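Local atomic coordinates of NADP-dependent glyceraldehyde-3-phosphate dehydrogenase (Bacillus halodurans, PDB entry 3PRL), a protein that probably oxidises glyceraldehyde 3-phosphate to 3-phosphoglycerate with NADP+ as electron acceptor, without using inorganic phosphate, as a member of the aldehyde dehydrogenase family. Residues G18-S23 / S194-V199; E49-A54 / G223-E228; Q56-A61 / I211-T216; I232-F237 / L471-E476; E245-K250 / I254-E259. All blocks are in the same frame, centred on the assembly; numbering follows the deposited sequence.

Contact 1 of 5, residues G18-S23 / S194-V199; sequences GEWVES and SGIKMV
The benzene half of the Trp20 indole reaches from strand 19-21 to two aliphatic side chains of helix 192-204, and the contact is entirely apolar. CH2 of Trp20 lies 3.5 Å from CG1 of Val199, the shortest approach, while CZ3 of Trp20 meets CG2 of Ile196 at 3.7 Å. The ring thus bridges Ile196 and Val199, about one helical turn apart. Both methyl groups come to it obliquely, and the backbones stay well separated: the nearest CA atoms, those of Trp20 and Ile196, are 10.3 Å apart.

Torsions explain which branches do the touching. In Val199 CG1 stands opposite the backbone N (chi1 160°), which carries it out to the indole, and in Ile196 the short branch CG2 occupies the equivalent place.

Polar groups bind to other parts of the subunit. Ser194 OG is hydrogen-bonded to Glu98 and Ser23 OG to Glu50, whereas the backbone of Val21 pairs with Ile14 of strand 10-16, the neighbour of 19-21 in the small N-terminal sheet.

With no hydrogen bond or charge pair between the segments, strand and helix are joined through the bulk of one aromatic ring: the contact is held by apolar packing, with Trp20 only partly shielded.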
# COMPACT_ATOMS: atom_id res chain seq x y z
N GLY D 18 31.13 -21.14 6.35
CA GLY D 18 32.17 -20.13 6.13
C GLY D 18 33.43 -20.64 5.47
O GLY D 18 34.16 -19.86 4.83
N GLU D 19 33.69 -21.94 5.60
CA GLU D 19 34.88 -22.55 4.99
C GLU D 19 34.59 -23.30 3.70
O GLU D 19 33.68 -24.13 3.64
CB GLU D 19 35.65 -23.45 5.97
CG GLU D 19 34.88 -23.95 7.20
CD GLU D 19 35.79 -24.62 8.22
OE1 GLU D 19 36.13 -25.82 8.03
OE2 GLU D 19 36.17 -23.97 9.22
N TRP D 20 35.36 -22.98 2.67
CA TRP D 20 35.31 -23.70 1.40
C TRP D 20 35.95 -25.06 1.59
O TRP D 20 37.18 -25.18 1.72
CB TRP D 20 36.01 -22.89 0.31
CG TRP D 20 35.25 -21.65 -0.03
CD1 TRP D 20 35.46 -20.39 0.46
CD2 TRP D 20 34.12 -21.55 -0.90
NE1 TRP D 20 34.54 -19.52 -0.06
CE2 TRP D 20 33.70 -20.20 -0.90
CE3 TRP D 20 33.42 -22.47 -1.69
CZ2 TRP D 20 32.62 -19.75 -1.66
CZ3 TRP D 20 32.34 -22.02 -2.44
CH2 TRP D 20 31.96 -20.67 -2.42
N VAL D 21 35.10 -26.09 1.62
CA VAL D 21 35.54 -27.45 1.94
C VAL D 21 35.26 -28.41 0.80
O VAL D 21 34.67 -28.04 -0.21
CB VAL D 21 34.90 -27.98 3.27
CG1 VAL D 21 35.33 -27.14 4.47
CG2 VAL D 21 33.37 -28.04 3.19
N GLU D 22 35.69 -29.65 0.98
CA GLU D 22 35.48 -30.70 0.00
C GLU D 22 34.72 -31.85 0.67
O GLU D 22 34.64 -31.91 1.90
CB GLU D 22 36.83 -31.20 -0.54
CG GLU D 22 36.78 -31.61 -2.00
CD GLU D 22 37.82 -32.66 -2.36
OE1 GLU D 22 38.97 -32.58 -1.86
OE2 GLU D 22 37.48 -33.56 -3.16
N SER D 23 34.17 -32.73 -0.15
CA SER D 23 33.57 -33.97 0.35
C SER D 23 34.62 -34.75 1.14
O SER D 23 35.75 -34.93 0.67
CB SER D 23 33.06 -34.82 -0.82
OG SER D 23 31.85 -35.48 -0.50
N SER D 194 29.43 -22.23 -12.35
CA SER D 194 29.04 -20.83 -12.44
C SER D 194 28.37 -20.37 -11.14
O SER D 194 28.72 -19.33 -10.61
CB SER D 194 28.14 -20.55 -13.65
OG SER D 194 28.82 -20.81 -14.87
N GLY D 195 27.43 -21.16 -10.62
CA GLY D 195 26.85 -20.88 -9.31
C GLY D 195 27.86 -20.86 -8.16
O GLY D 195 27.70 -20.09 -7.22
N ILE D 196 28.89 -21.71 -8.21
CA ILE D 196 29.90 -21.68 -7.14
C ILE D 196 30.66 -20.36 -7.20
O ILE D 196 30.77 -19.66 -6.18
CB ILE D 196 30.82 -22.94 -7.11
CG1 ILE D 196 30.03 -24.22 -6.77
CG2 ILE D 196 31.91 -22.78 -6.08
CD1 ILE D 196 30.78 -25.53 -7.13
N LYS D 197 31.11 -19.98 -8.40
CA LYS D 197 31.76 -18.68 -8.62
C LYS D 197 30.88 -17.52 -8.20
O LYS D 197 31.36 -16.55 -7.64
CB LYS D 197 32.21 -18.50 -10.08
CG LYS D 197 33.47 -19.25 -10.46
CD LYS D 197 34.70 -18.65 -9.79
CE LYS D 197 35.93 -19.52 -9.99
NZ LYS D 197 37.00 -19.11 -9.05
N MET D 198 29.58 -17.62 -8.46
CA MET D 198 28.65 -16.60 -7.96
C MET D 198 28.70 -16.51 -6.44
O MET D 198 28.78 -15.39 -5.89
CB MET D 198 27.22 -16.85 -8.43
CG MET D 198 26.21 -15.88 -7.85
SD MET D 198 24.54 -16.49 -7.96
CE MET D 198 24.60 -17.88 -6.83
N VAL D 199 28.65 -17.66 -5.77
CA VAL D 199 28.64 -17.72 -4.30
C VAL D 199 29.94 -17.23 -3.69
O VAL D 199 29.94 -16.59 -2.63
CB VAL D 199 28.30 -19.13 -3.78
CG1 VAL D 199 28.75 -19.34 -2.32
CG2 VAL D 199 26.81 -19.36 -3.88

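Contact 2 of 5, residues E49-A54 / G223-E228; sequences EEVNDA and GDHLVE
Val51 and Asn52, side by side on helix 48-65, meet His225 and Leu226 of the short helix 223-227. The two helix segments run nearly parallel, with 26° between their directions, and their axes come no nearer than 10.7 Å, so side chains have to span the gap.

Val51 comes first. Its CG1, set anti to the backbone N, fits between the two partners: it lies in the plane of the imidazole, at the edge, 3.6 Å from CD2 of His225, and also touches CD2 of Leu226 at 3.8 Å. The valine and leucine side chains cross at about a right angle.

Asn52 adds the polar link. NE2 of His225 donates to OD1 of Asn52 over a short 2.6 Å, with an N-H...O angle of 158°. The acceptor lies close to the imidazole plane, whereas the donor is somewhat tilted from the amide carbonyl plane, and amide and ring are turned 52° against each other. OD1 of Asn52 also accepts a hydrogen bond from NE2 of His229, whose ring meets that of His225 nearly perpendicularly. One amide oxygen thus gathers two imidazoles, and the bond from His225 requires its NE2 to carry a proton.

Leu226 lies close to Lys186, and Asp224 is on the same short helix; both Lys186 and Asp224 bind NADP+ in this protein. In this chain helix 48-65 thus packs against the helix after strand 212-214, next to the cofactor site, consistent with the Rossmann-like cofactor domain of aldehyde dehydrogenases.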
# COMPACT_ATOMS: atom_id res chain seq x y z
N GLU D 49 24.98 -36.96 5.19
CA GLU D 49 25.43 -36.25 6.40
C GLU D 49 25.84 -34.82 6.08
O GLU D 49 25.27 -33.88 6.62
CB GLU D 49 26.61 -36.98 7.07
CG GLU D 49 26.26 -38.31 7.68
CD GLU D 49 25.70 -39.27 6.66
OE1 GLU D 49 26.47 -39.75 5.79
OE2 GLU D 49 24.48 -39.53 6.72
N GLU D 50 26.82 -34.67 5.20
CA GLU D 50 27.29 -33.34 4.80
C GLU D 50 26.14 -32.41 4.38
O GLU D 50 26.26 -31.19 4.49
CB GLU D 50 28.37 -33.45 3.72
CG GLU D 50 29.56 -34.26 4.20
CD GLU D 50 30.57 -34.54 3.12
OE1 GLU D 50 30.19 -35.10 2.07
OE2 GLU D 50 31.75 -34.22 3.35
N VAL D 51 25.01 -33.01 3.95
CA VAL D 51 23.77 -32.29 3.60
C VAL D 51 22.96 -31.84 4.83
O VAL D 51 22.45 -30.72 4.86
CB VAL D 51 22.88 -33.12 2.63
CG1 VAL D 51 21.45 -32.61 2.61
CG2 VAL D 51 23.44 -33.11 1.23
N ASN D 52 22.85 -32.72 5.83
CA ASN D 52 22.30 -32.37 7.14
C ASN D 52 23.17 -31.30 7.78
O ASN D 52 22.68 -30.30 8.28
CB ASN D 52 22.22 -33.59 8.06
CG ASN D 52 21.49 -34.76 7.43
OD1 ASN D 52 20.50 -34.58 6.72
ND2 ASN D 52 21.99 -35.98 7.67
N ASP D 53 24.48 -31.50 7.73
CA ASP D 53 25.42 -30.55 8.31
C ASP D 53 25.24 -29.14 7.78
O ASP D 53 25.29 -28.19 8.55
CB ASP D 53 26.86 -31.03 8.14
CG ASP D 53 27.29 -32.00 9.24
OD1 ASP D 53 26.43 -32.39 10.05
OD2 ASP D 53 28.48 -32.35 9.28
N ALA D 54 25.02 -29.02 6.48
CA ALA D 54 24.73 -27.74 5.85
C ALA D 54 23.41 -27.16 6.35
O ALA D 54 23.33 -25.97 6.64
CB ALA D 54 24.70 -27.89 4.35
N GLY D 223 18.89 -35.42 -3.76
CA GLY D 223 17.60 -34.93 -4.25
C GLY D 223 16.46 -34.99 -3.25
O GLY D 223 16.12 -33.97 -2.63
N ASP D 224 15.89 -36.18 -3.08
CA ASP D 224 14.75 -36.39 -2.18
C ASP D 224 15.01 -35.96 -0.72
O ASP D 224 14.18 -35.28 -0.12
CB ASP D 224 14.31 -37.86 -2.21
CG ASP D 224 13.82 -38.30 -3.59
OD1 ASP D 224 13.16 -37.51 -4.31
OD2 ASP D 224 14.09 -39.46 -3.94
N HIS D 225 16.16 -36.37 -0.18
CA HIS D 225 16.59 -36.07 1.20
C HIS D 225 16.51 -34.58 1.55
O HIS D 225 16.13 -34.23 2.67
CB HIS D 225 18.02 -36.58 1.42
CG HIS D 225 18.54 -36.41 2.82
ND1 HIS D 225 18.23 -37.29 3.84
CD2 HIS D 225 19.36 -35.49 3.35
CE1 HIS D 225 18.84 -36.90 4.95
NE2 HIS D 225 19.54 -35.81 4.68
N LEU D 226 16.86 -33.71 0.60
CA LEU D 226 16.75 -32.28 0.79
C LEU D 226 15.29 -31.86 0.89
O LEU D 226 14.88 -31.25 1.86
CB LEU D 226 17.42 -31.52 -0.36
CG LEU D 226 18.94 -31.42 -0.41
CD1 LEU D 226 19.40 -31.32 -1.86
CD2 LEU D 226 19.42 -30.23 0.39
N VAL D 227 14.52 -32.21 -0.13
CA VAL D 227 13.13 -31.80 -0.28
C VAL D 227 12.24 -32.31 0.86
O VAL D 227 11.24 -31.67 1.20
CB VAL D 227 12.61 -32.19 -1.70
CG1 VAL D 227 11.18 -32.67 -1.71
CG2 VAL D 227 12.80 -31.03 -2.65
N GLU D 228 12.66 -33.42 1.47
CA GLU D 228 11.97 -34.08 2.57
C GLU D 228 12.45 -33.66 3.97
O GLU D 228 11.95 -34.17 4.96
CB GLU D 228 12.10 -35.60 2.44
CG GLU D 228 11.37 -36.21 1.24
CD GLU D 228 11.65 -37.71 1.05
OE1 GLU D 228 12.59 -38.26 1.68
OE2 GLU D 228 10.93 -38.34 0.24

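Contact 3 of 5, residues Q56-A61 / I211-T216; sequences QGAKDA and IIQVVT
Ala61 and Ile211 make the close end of this contact, between helix 48-65 and the residue leading into strand 212-214. CD1 of Ile211 lies 3.5 Å from CB of Ala61 and 3.6 Å from the carbonyl O of the same alanine, so the isoleucine tip rests against both the methyl and the backbone of the helix. Although the CB of Ile211 is directed away from the helix, the bends along its side chain (chi1 -51°, chi2 -48°) bring CD1 back to it.

One turn earlier the fit is looser. CG of Gln213 is 4.2 Å from CB of Ala58, and the amide nitrogen NE2 of Gln213 sits 3.7 Å from CA of Gly57. The glycine leaves the amide room to lie directly on the helix backbone. A sharp bend at chi2 (-81°) folds the glutamine so that its amide has partners beyond the two segments: OE1 accepts a hydrogen bond from Asn17 N, and NE2 makes a weak one to Ala54 O. These tie the buried polar end to the chain around it. The far side of the helix, with Gln56, Lys59 and Asp60, is turned to solvent and leaves the strand untouched.

Strand 212-214 belongs to the parallel, Rossmann-like part of the cofactor-domain sheet, where backbone bonds join Gln213 to both Val183 and Phe185 of strand 182-186. Ile212 packs on Ile173, so the strand has helix 48-65 on one face and helix 167-178 on the other.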
# COMPACT_ATOMS: atom_id res chain seq x y z
N GLN D 56 21.97 -27.68 9.24
CA GLN D 56 22.09 -27.27 10.63
C GLN D 56 22.85 -25.97 10.78
O GLN D 56 22.47 -25.12 11.59
CB GLN D 56 22.72 -28.35 11.51
CG GLN D 56 21.72 -29.20 12.28
CD GLN D 56 20.54 -28.39 12.80
OE1 GLN D 56 19.46 -28.39 12.19
NE2 GLN D 56 20.74 -27.69 13.92
N GLY D 57 23.92 -25.82 10.00
CA GLY D 57 24.72 -24.61 10.03
C GLY D 57 23.88 -23.40 9.66
O GLY D 57 24.04 -22.32 10.22
N ALA D 58 22.98 -23.60 8.70
CA ALA D 58 22.11 -22.54 8.22
C ALA D 58 21.08 -22.13 9.28
O ALA D 58 20.80 -20.95 9.43
CB ALA D 58 21.43 -22.94 6.93
N LYS D 59 20.57 -23.11 10.03
CA LYS D 59 19.62 -22.88 11.12
C LYS D 59 20.24 -22.15 12.32
O LYS D 59 19.58 -21.35 12.98
CB LYS D 59 19.07 -24.23 11.58
CG LYS D 59 17.59 -24.30 11.90
CD LYS D 59 17.22 -25.79 12.07
CE LYS D 59 16.23 -26.03 13.21
NZ LYS D 59 16.57 -27.28 13.95
N ASP D 60 21.51 -22.42 12.62
CA ASP D 60 22.16 -21.75 13.74
C ASP D 60 22.53 -20.33 13.38
O ASP D 60 22.39 -19.42 14.19
CB ASP D 60 23.38 -22.53 14.22
CG ASP D 60 23.02 -23.88 14.83
OD1 ASP D 60 21.83 -24.11 15.15
OD2 ASP D 60 23.94 -24.70 15.00
N ALA D 61 23.01 -20.13 12.15
CA ALA D 61 23.34 -18.79 11.67
C ALA D 61 22.09 -17.94 11.40
O ALA D 61 22.15 -16.72 11.46
CB ALA D 61 24.22 -18.88 10.45
N ILE D 211 25.09 -18.52 6.61
CA ILE D 211 23.97 -17.83 5.93
C ILE D 211 23.69 -18.37 4.54
O ILE D 211 22.53 -18.48 4.12
CB ILE D 211 24.24 -16.31 5.82
CG1 ILE D 211 24.62 -15.73 7.18
CG2 ILE D 211 23.02 -15.57 5.23
CD1 ILE D 211 23.71 -16.16 8.30
N ILE D 212 24.78 -18.68 3.83
CA ILE D 212 24.76 -19.37 2.55
C ILE D 212 25.60 -20.65 2.65
O ILE D 212 26.77 -20.62 3.03
CB ILE D 212 25.28 -18.45 1.39
CG1 ILE D 212 25.29 -19.18 0.03
CG2 ILE D 212 26.65 -17.85 1.71
CD1 ILE D 212 23.89 -19.40 -0.56
N GLN D 213 24.95 -21.77 2.34
CA GLN D 213 25.61 -23.07 2.19
C GLN D 213 25.36 -23.57 0.77
O GLN D 213 24.26 -23.42 0.24
CB GLN D 213 25.05 -24.07 3.21
CG GLN D 213 24.88 -23.50 4.62
CD GLN D 213 26.16 -23.48 5.43
OE1 GLN D 213 27.20 -22.98 4.98
NE2 GLN D 213 26.10 -24.04 6.64
N VAL D 214 26.40 -24.14 0.15
CA VAL D 214 26.25 -24.74 -1.19
C VAL D 214 26.23 -26.25 -1.07
O VAL D 214 27.14 -26.85 -0.51
CB VAL D 214 27.36 -24.32 -2.18
CG1 VAL D 214 27.06 -24.84 -3.60
CG2 VAL D 214 27.55 -22.80 -2.18
N VAL D 215 25.16 -26.87 -1.56
CA VAL D 215 25.09 -28.32 -1.57
C VAL D 215 25.17 -28.78 -3.01
O VAL D 215 24.39 -28.36 -3.83
CB VAL D 215 23.84 -28.88 -0.84
CG1 VAL D 215 23.98 -28.68 0.68
CG2 VAL D 215 22.54 -28.24 -1.36
N THR D 216 26.16 -29.62 -3.30
CA THR D 216 26.26 -30.23 -4.61
C THR D 216 26.30 -31.74 -4.46
O THR D 216 26.74 -32.28 -3.45
CB THR D 216 27.50 -29.73 -5.40
OG1 THR D 216 28.69 -29.94 -4.63
CG2 THR D 216 27.36 -28.25 -5.76

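Contact 4 of 5, residues I232-F237 / L471-E476; sequences IDMITF and LSMTRE
Where strand 234-238 of the cofactor-domain sheet passes the turn between helix 466-472 and strand 474-482, Met234 meets Ser472 and Met473. The methyl CE of Met234 comes within 3.4 Å of the carbonyl O of Ser472, and its nearest approach to the serine side chain is 4.0 Å, to OG. The methionine is bent at chi2 (-98°), which turns its thioether end onto the turn. Beside it, SD of Met234 and SD of Met473 approach no closer than 4.5 Å, a loose apolar contact.

No hydrogen bond joins the segments. Ser472 OG is bonded instead to Ser469 O within its own helix end. Further along the chain, NH1 of Arg475 donates to Val435 O of the second subunit.

On its other flanks Met234 packs on Leu153 and Val257. The contact thus brings thioether side chains between strand 234-238 and the turn that leads into strand 474-482, the long C-terminal strand that pairs antiparallel with strand 144-159 and whose first residues touch the neighbouring subunit, as in oligomeric aldehyde dehydrogenases.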
# COMPACT_ATOMS: atom_id res chain seq x y z
N ILE D 232 13.99 -27.71 6.54
CA ILE D 232 13.66 -26.77 5.46
C ILE D 232 12.28 -26.17 5.70
O ILE D 232 11.29 -26.90 5.92
CB ILE D 232 13.71 -27.48 4.07
CG1 ILE D 232 15.12 -28.06 3.78
CG2 ILE D 232 13.22 -26.55 2.95
CD1 ILE D 232 16.24 -27.03 3.55
N ASP D 233 12.22 -24.84 5.65
CA ASP D 233 11.01 -24.12 5.97
C ASP D 233 10.40 -23.49 4.73
O ASP D 233 9.36 -22.87 4.81
CB ASP D 233 11.30 -23.04 7.03
CG ASP D 233 12.07 -23.60 8.21
OD1 ASP D 233 11.43 -24.24 9.07
OD2 ASP D 233 13.31 -23.42 8.27
N MET D 234 11.07 -23.64 3.58
CA MET D 234 10.59 -23.11 2.31
C MET D 234 11.40 -23.63 1.13
O MET D 234 12.65 -23.67 1.20
CB MET D 234 10.63 -21.57 2.33
CG MET D 234 9.86 -20.86 1.21
SD MET D 234 10.84 -20.33 -0.21
CE MET D 234 9.56 -19.41 -1.05
N ILE D 235 10.71 -24.01 0.05
CA ILE D 235 11.36 -24.41 -1.20
C ILE D 235 11.03 -23.47 -2.36
O ILE D 235 9.87 -23.18 -2.60
CB ILE D 235 10.99 -25.89 -1.64
CG1 ILE D 235 11.25 -26.89 -0.52
CG2 ILE D 235 11.76 -26.30 -2.92
CD1 ILE D 235 12.66 -26.98 -0.13
N THR D 236 12.06 -23.03 -3.08
CA THR D 236 11.86 -22.32 -4.36
C THR D 236 12.66 -22.95 -5.50
O THR D 236 13.89 -23.04 -5.47
CB THR D 236 12.15 -20.82 -4.24
OG1 THR D 236 11.99 -20.22 -5.52
CG2 THR D 236 13.57 -20.56 -3.69
N PHE D 237 11.94 -23.35 -6.54
CA PHE D 237 12.54 -24.20 -7.55
C PHE D 237 12.18 -23.77 -8.96
O PHE D 237 11.01 -23.49 -9.27
CB PHE D 237 12.13 -25.66 -7.29
CG PHE D 237 12.39 -26.61 -8.43
CD1 PHE D 237 13.56 -27.35 -8.48
CD2 PHE D 237 11.44 -26.78 -9.43
CE1 PHE D 237 13.80 -28.25 -9.54
CE2 PHE D 237 11.67 -27.66 -10.49
CZ PHE D 237 12.85 -28.41 -10.53
N LEU D 471 7.91 -11.42 -0.20
CA LEU D 471 6.71 -11.86 0.52
C LEU D 471 6.64 -13.37 0.66
O LEU D 471 6.13 -13.91 1.65
CB LEU D 471 5.43 -11.37 -0.21
CG LEU D 471 4.89 -9.95 0.05
CD1 LEU D 471 5.97 -8.90 0.32
CD2 LEU D 471 3.96 -9.44 -1.06
N SER D 472 7.12 -14.07 -0.37
CA SER D 472 7.11 -15.51 -0.33
C SER D 472 8.20 -16.03 0.62
O SER D 472 8.17 -17.19 1.04
CB SER D 472 7.29 -16.07 -1.73
OG SER D 472 8.57 -15.74 -2.22
N MET D 473 9.13 -15.14 0.98
CA MET D 473 10.26 -15.47 1.85
C MET D 473 9.98 -15.19 3.32
O MET D 473 10.84 -15.41 4.18
CB MET D 473 11.50 -14.68 1.44
CG MET D 473 11.91 -14.79 -0.03
SD MET D 473 12.77 -16.31 -0.48
CE MET D 473 12.82 -16.20 -2.26
N THR D 474 8.79 -14.68 3.60
CA THR D 474 8.45 -14.18 4.92
C THR D 474 7.05 -14.65 5.29
O THR D 474 6.42 -15.37 4.54
CB THR D 474 8.47 -12.62 4.94
OG1 THR D 474 7.92 -12.13 3.72
CG2 THR D 474 9.89 -12.07 5.11
N ARG D 475 6.60 -14.19 6.46
CA ARG D 475 5.25 -14.44 6.98
C ARG D 475 4.92 -13.29 7.94
O ARG D 475 5.83 -12.56 8.40
CB ARG D 475 5.14 -15.84 7.67
CG ARG D 475 6.16 -16.16 8.85
CD ARG D 475 5.70 -15.60 10.22
NE ARG D 475 6.44 -16.11 11.38
CZ ARG D 475 6.06 -15.90 12.65
NH1 ARG D 475 4.97 -15.18 12.92
NH2 ARG D 475 6.77 -16.41 13.65
N GLU D 476 3.63 -13.13 8.25
CA GLU D 476 3.19 -12.09 9.13
C GLU D 476 3.55 -12.42 10.57
O GLU D 476 3.48 -13.58 11.02
CB GLU D 476 1.68 -11.82 9.00
CG GLU D 476 1.30 -11.02 7.75
CD GLU D 476 0.89 -11.90 6.58
OE1 GLU D 476 1.28 -13.09 6.54
OE2 GLU D 476 0.17 -11.41 5.69

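Contact 5 of 5, residues E245-K250 / I254-E259; sequences ERISEK and IPVVLE
Ile247 carries the apolar contact between helix 241-250 and strand 256-259. Its CG2 lies 4.1 Å from CG1 of Val256 and 4.4 Å from CD2 of Leu258, so one methyl branch meets two residues on the same face of the strand. Both touching branches of the Ile247-Val256 pair stand opposite their own backbone N (chi1 -172° in Val256), and the two side chains meet at a slant. Next to it, CB of Ser248 approaches CD1 of Leu258 at 4.3 Å. All of these distances are at the wide end for van der Waals contact, and the fit is relaxed.

Helix and strand are the last two members of a beta-alpha-beta unit that starts with strand 234-238. Their segments run almost antiparallel, at 170°, and 9.6 Å separates the axes, as expected for a crossover helix lying on its sheet. Phe237 of the first strand packs on both Ile247 and Leu258, completing the apolar layer under the helix.

Polar interactions all lead away from this layer. Ser248 OG is hydrogen-bonded to the backbone N of Met253 of the second subunit, which also packs against Leu258, and Glu245 forms a salt bridge with Lys458. Glu259, the predicted active-site residue, ends the strand and takes no part in the contact. Thr243, an NADP+-binding residue, is about 4 Å from Ile247 between side chains, one turn back on the same helix.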
# COMPACT_ATOMS: atom_id res chain seq x y z
N GLU D 245 7.03 -31.40 -9.98
CA GLU D 245 5.97 -32.32 -9.54
C GLU D 245 6.37 -33.19 -8.35
O GLU D 245 5.62 -33.32 -7.36
CB GLU D 245 5.63 -33.25 -10.70
CG GLU D 245 4.16 -33.42 -10.99
CD GLU D 245 3.64 -32.31 -11.87
OE1 GLU D 245 2.76 -32.58 -12.71
OE2 GLU D 245 4.14 -31.18 -11.72
N ARG D 246 7.54 -33.82 -8.49
CA ARG D 246 8.12 -34.68 -7.47
C ARG D 246 8.32 -33.90 -6.18
O ARG D 246 8.01 -34.39 -5.10
CB ARG D 246 9.49 -35.23 -7.92
CG ARG D 246 9.48 -36.15 -9.13
CD ARG D 246 10.92 -36.46 -9.59
NE ARG D 246 10.97 -37.19 -10.87
CZ ARG D 246 11.50 -36.71 -12.00
NH1 ARG D 246 12.04 -35.50 -12.04
NH2 ARG D 246 11.50 -37.46 -13.10
N ILE D 247 8.84 -32.69 -6.30
CA ILE D 247 9.10 -31.84 -5.14
C ILE D 247 7.81 -31.50 -4.38
O ILE D 247 7.74 -31.70 -3.17
CB ILE D 247 9.93 -30.59 -5.55
CG1 ILE D 247 11.38 -31.03 -5.85
CG2 ILE D 247 9.85 -29.49 -4.49
CD1 ILE D 247 12.22 -30.00 -6.61
N SER D 248 6.80 -31.05 -5.11
CA SER D 248 5.51 -30.72 -4.51
C SER D 248 4.98 -31.97 -3.83
O SER D 248 4.53 -31.91 -2.68
CB SER D 248 4.54 -30.18 -5.57
OG SER D 248 3.26 -29.85 -5.01
N GLU D 249 5.08 -33.10 -4.52
CA GLU D 249 4.61 -34.39 -4.02
C GLU D 249 5.32 -34.80 -2.73
O GLU D 249 4.66 -35.27 -1.78
CB GLU D 249 4.76 -35.47 -5.09
CG GLU D 249 4.10 -36.82 -4.76
CD GLU D 249 4.78 -38.01 -5.45
OE1 GLU D 249 5.47 -37.80 -6.48
OE2 GLU D 249 4.61 -39.15 -4.97
N LYS D 250 6.64 -34.65 -2.68
CA LYS D 250 7.43 -35.20 -1.57
C LYS D 250 7.61 -34.26 -0.38
O LYS D 250 7.94 -34.72 0.72
CB LYS D 250 8.80 -35.73 -2.04
CG LYS D 250 8.78 -36.39 -3.43
CD LYS D 250 9.57 -37.66 -3.50
CE LYS D 250 8.68 -38.87 -3.26
NZ LYS D 250 9.45 -40.09 -3.63
N ILE D 254 5.28 -27.02 4.26
CA ILE D 254 6.02 -25.80 3.96
C ILE D 254 5.59 -25.13 2.67
O ILE D 254 4.94 -25.75 1.81
CB ILE D 254 7.56 -26.05 3.99
CG1 ILE D 254 8.02 -26.82 2.74
CG2 ILE D 254 7.98 -26.74 5.30
CD1 ILE D 254 9.54 -26.92 2.61
N PRO D 255 5.90 -23.84 2.53
CA PRO D 255 5.58 -23.19 1.26
C PRO D 255 6.50 -23.70 0.16
O PRO D 255 7.69 -23.91 0.42
CB PRO D 255 5.86 -21.71 1.54
CG PRO D 255 6.09 -21.60 3.04
CD PRO D 255 6.51 -22.91 3.51
N VAL D 256 5.94 -23.90 -1.04
CA VAL D 256 6.71 -24.35 -2.19
C VAL D 256 6.38 -23.50 -3.42
O VAL D 256 5.24 -23.44 -3.86
CB VAL D 256 6.52 -25.87 -2.49
CG1 VAL D 256 7.49 -26.31 -3.58
CG2 VAL D 256 6.76 -26.69 -1.24
N VAL D 257 7.41 -22.85 -3.94
CA VAL D 257 7.31 -21.98 -5.09
C VAL D 257 8.01 -22.69 -6.27
O VAL D 257 9.12 -23.17 -6.14
CB VAL D 257 7.92 -20.58 -4.77
CG1 VAL D 257 8.27 -19.79 -6.03
CG2 VAL D 257 6.94 -19.78 -3.89
N LEU D 258 7.30 -22.81 -7.39
CA LEU D 258 7.84 -23.51 -8.55
C LEU D 258 7.74 -22.69 -9.83
O LEU D 258 6.69 -22.11 -10.13
CB LEU D 258 7.13 -24.86 -8.76
CG LEU D 258 7.04 -25.89 -7.63
CD1 LEU D 258 6.01 -26.97 -7.94
CD2 LEU D 258 8.40 -26.53 -7.40
N GLU D 259 8.85 -22.65 -10.55
CA GLU D 259 8.88 -22.11 -11.90
C GLU D 259 9.19 -23.29 -12.82
O GLU D 259 10.30 -23.82 -12.80
CB GLU D 259 9.94 -21.01 -11.99
CG GLU D 259 9.78 -19.97 -10.87
CD GLU D 259 10.87 -18.94 -10.83
OE1 GLU D 259 10.60 -17.83 -10.32
OE2 GLU D 259 12.00 -19.21 -11.29

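In the fold
Contacts 1, 2 and 3 form a touching cluster around strand 212-214, on both of its faces: contacts 2 and 3 share helix 48-65, their centres 11 Å apart, and Val199 of contact 1 touches Val214 of contact 3, CG1 to CG2, at 3.7 Å. Contact 2 reaches contact 5 through Val227 CG2 and Ile247 CG1, 3.5 Å apart. Contacts 4 and 5 lie on neighbouring strands, joined by a probable hydrogen bond from Glu259 N to Phe237 O, and both meet the second subunit. Asp224, in segment 223-228 of contact 2, binds NADP+, while the predicted active-site Glu259 belongs to contact 5, about 9 Å from Met473 of contact 4 between side chains.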